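Local structure of 6-phosphogluconolactonase (Thermotoga maritima, 1VL1) at residues A[46-51]-A[75-80]. The protein hydrolyses 6-phosphogluconolactone to 6-phosphogluconate, the second step of the oxidative stage of the pentose phosphate pathway. Residues are numbered along the deposited sequence; the frame is centred on the assembly and turned at random.
Sequences KIFVVL and HFFLSD
His75 and Phe48 sit side by side on one face of the sheet, their side chains pointing the same way. CE2 of Phe48 lies over one face of the imidazole, 3.7 Å from His75 CG, while the two ring planes stay inclined at 32° to each other. His75 CG stands anti to its own carbonyl carbon (chi1 -63°), which brings CG up to Phe48 CE2. The aliphatic part of Lys46 adds a looser touch, CD lying 3.9 Å from His75 NE2. An alanine in place of His75 would probably leave Phe48 CE2 and Lys46 CD without the imidazole they rest against, though CB would still meet Phe48 CD2. Further along the same face, Phe77 reaches across to Phe48: its CE1 comes in at the edge of the Phe48 ring, near the ring plane, 3.7 Å from CD2. Beyond this pair, His112 stacks on Phe77, and Phe138 meets it edge-to-face.

On the other face Leu51 slants across Phe76, with CD1 3.6 Å from Phe76 CD1, and Val49 packs alongside that ring through CB. Helix 92-101 closes over Leu51 and Phe76.

Five backbone bonds tie the strands together, alternating in direction from His75 N to Ile47 O through to Ser79 N. The bond from Val49 N to His75 O is 2.8 Å long. The last one differs: Ser79 N lies 2.8 Å from Leu51 O but well above its carbonyl plane, where strand 74-82 is interrupted at Ser79. This in-register parallel pairing, with helix 57-64 in the connection between the strands, is a beta-alpha-beta unit, the building block of Rossmann-like alpha/beta folds.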
loop_
_atom_site.group_PDB
_atom_site.type_symbol
_atom_site.label_atom_id
_atom_site.label_comp_id
_atom_site.label_asym_id
_atom_site.label_seq_id
_atom_site.Cartn_x
_atom_site.Cartn_y
_atom_site.Cartn_z
ATOM N N LYS A 46 10.084 -14.673 7.712
ATOM C CA LYS A 46 8.943 -13.752 7.795
ATOM C C LYS A 46 9.054 -12.726 6.685
ATOM O O LYS A 46 10.156 -12.274 6.365
ATOM C CB LYS A 46 8.929 -13.017 9.127
ATOM C CG LYS A 46 9.084 -13.940 10.311
ATOM C CD LYS A 46 8.853 -13.199 11.639
ATOM C CE LYS A 46 10.028 -12.281 11.997
ATOM N NZ LYS A 46 9.973 -11.675 13.372
ATOM N N ILE A 47 7.933 -12.358 6.115
ATOM C CA ILE A 47 7.950 -11.279 5.138
ATOM C C ILE A 47 7.017 -10.160 5.582
ATOM O O ILE A 47 6.038 -10.409 6.332
ATOM C CB ILE A 47 7.663 -11.779 3.694
ATOM C CG1 ILE A 47 6.229 -12.323 3.556
ATOM C CG2 ILE A 47 8.657 -12.868 3.296
ATOM C CD1 ILE A 47 5.735 -12.385 2.101
ATOM N N PHE A 48 7.300 -8.937 5.100
ATOM C CA PHE A 48 6.599 -7.757 5.536
ATOM C C PHE A 48 6.055 -7.038 4.324
ATOM O O PHE A 48 6.831 -6.673 3.404
ATOM C CB PHE A 48 7.501 -6.844 6.358
ATOM C CG PHE A 48 8.058 -7.546 7.529
ATOM C CD1 PHE A 48 9.214 -8.317 7.375
ATOM C CD2 PHE A 48 7.387 -7.584 8.734
ATOM C CE1 PHE A 48 9.719 -9.060 8.412
ATOM C CE2 PHE A 48 7.908 -8.349 9.819
ATOM C CZ PHE A 48 9.065 -9.069 9.645
ATOM N N VAL A 49 4.737 -6.911 4.312
ATOM C CA VAL A 49 3.974 -6.402 3.158
ATOM C C VAL A 49 3.115 -5.177 3.512
ATOM O O VAL A 49 2.288 -5.226 4.396
ATOM C CB VAL A 49 3.098 -7.510 2.530
ATOM C CG1 VAL A 49 2.445 -7.019 1.260
ATOM C CG2 VAL A 49 3.915 -8.803 2.308
ATOM N N VAL A 50 3.313 -4.068 2.772
ATOM C CA VAL A 50 2.540 -2.828 2.892
ATOM C C VAL A 50 1.382 -2.886 1.883
ATOM O O VAL A 50 1.598 -3.300 0.726
ATOM C CB VAL A 50 3.365 -1.591 2.575
ATOM C CG1 VAL A 50 2.466 -0.342 2.481
ATOM C CG2 VAL A 50 4.421 -1.391 3.616
ATOM N N LEU A 51 0.173 -2.564 2.349
ATOM C CA LEU A 51 -1.038 -2.580 1.507
ATOM C C LEU A 51 -1.735 -1.221 1.482
ATOM O O LEU A 51 -2.053 -0.674 2.537
ATOM C CB LEU A 51 -2.039 -3.567 2.066
ATOM C CG LEU A 51 -1.601 -4.991 2.257
ATOM C CD1 LEU A 51 -2.731 -5.836 2.915
ATOM C CD2 LEU A 51 -1.096 -5.612 0.964
ATOM N N HIS A 75 3.465 -10.674 7.436
ATOM C CA HIS A 75 3.023 -9.492 8.236
ATOM C C HIS A 75 2.553 -8.377 7.348
ATOM O O HIS A 75 3.240 -8.031 6.361
ATOM C CB HIS A 75 4.167 -9.018 9.124
ATOM C CG HIS A 75 4.586 -10.036 10.123
ATOM N ND1 HIS A 75 4.361 -9.895 11.471
ATOM C CD2 HIS A 75 5.177 -11.240 9.952
ATOM C CE1 HIS A 75 4.785 -10.982 12.090
ATOM N NE2 HIS A 75 5.286 -11.809 11.194
ATOM N N PHE A 76 1.392 -7.796 7.675
ATOM C CA PHE A 76 0.782 -6.806 6.799
ATOM C C PHE A 76 0.693 -5.428 7.505
ATOM O O PHE A 76 0.429 -5.378 8.682
ATOM C CB PHE A 76 -0.659 -7.243 6.386
ATOM C CG PHE A 76 -0.694 -8.419 5.420
ATOM C CD1 PHE A 76 -0.373 -8.233 4.095
ATOM C CD2 PHE A 76 -0.986 -9.687 5.847
ATOM C CE1 PHE A 76 -0.399 -9.276 3.191
ATOM C CE2 PHE A 76 -1.005 -10.749 4.922
ATOM C CZ PHE A 76 -0.713 -10.521 3.630
ATOM N N PHE A 77 0.885 -4.367 6.729
ATOM C CA PHE A 77 0.830 -3.005 7.216
ATOM C C PHE A 77 0.013 -2.165 6.282
ATOM O O PHE A 77 0.193 -2.256 5.070
ATOM C CB PHE A 77 2.251 -2.413 7.273
ATOM C CG PHE A 77 3.211 -3.236 8.071
ATOM C CD1 PHE A 77 3.817 -4.357 7.515
ATOM C CD2 PHE A 77 3.523 -2.890 9.342
ATOM C CE1 PHE A 77 4.645 -5.144 8.255
ATOM C CE2 PHE A 77 4.382 -3.688 10.108
ATOM C CZ PHE A 77 4.953 -4.786 9.554
ATOM N N LEU A 78 -0.902 -1.334 6.765
ATOM C CA LEU A 78 -1.535 -0.357 5.869
ATOM C C LEU A 78 -0.584 0.741 5.421
ATOM O O LEU A 78 0.199 1.230 6.236
ATOM C CB LEU A 78 -2.686 0.305 6.590
ATOM C CG LEU A 78 -3.994 -0.445 6.437
ATOM C CD1 LEU A 78 -3.967 -1.928 6.673
ATOM C CD2 LEU A 78 -4.968 0.232 7.317
ATOM N N SER A 79 -0.710 1.220 4.187
ATOM C CA SER A 79 0.121 2.311 3.700
ATOM C C SER A 79 -0.385 3.644 4.295
ATOM O O SER A 79 0.366 4.599 4.373
ATOM C CB SER A 79 0.053 2.430 2.178
ATOM O OG SER A 79 -1.280 2.534 1.722
ATOM N N ASP A 80 -1.657 3.708 4.615
ATOM C CA ASP A 80 -2.275 4.906 5.097
ATOM C C ASP A 80 -3.674 4.597 5.626
ATOM O O ASP A 80 -4.277 3.570 5.343
ATOM C CB ASP A 80 -2.362 5.977 4.006
ATOM C CG ASP A 80 -3.284 5.581 2.893
ATOM O OD1 ASP A 80 -2.952 4.679 2.082
ATOM O OD2 ASP A 80 -4.390 6.107 2.817
#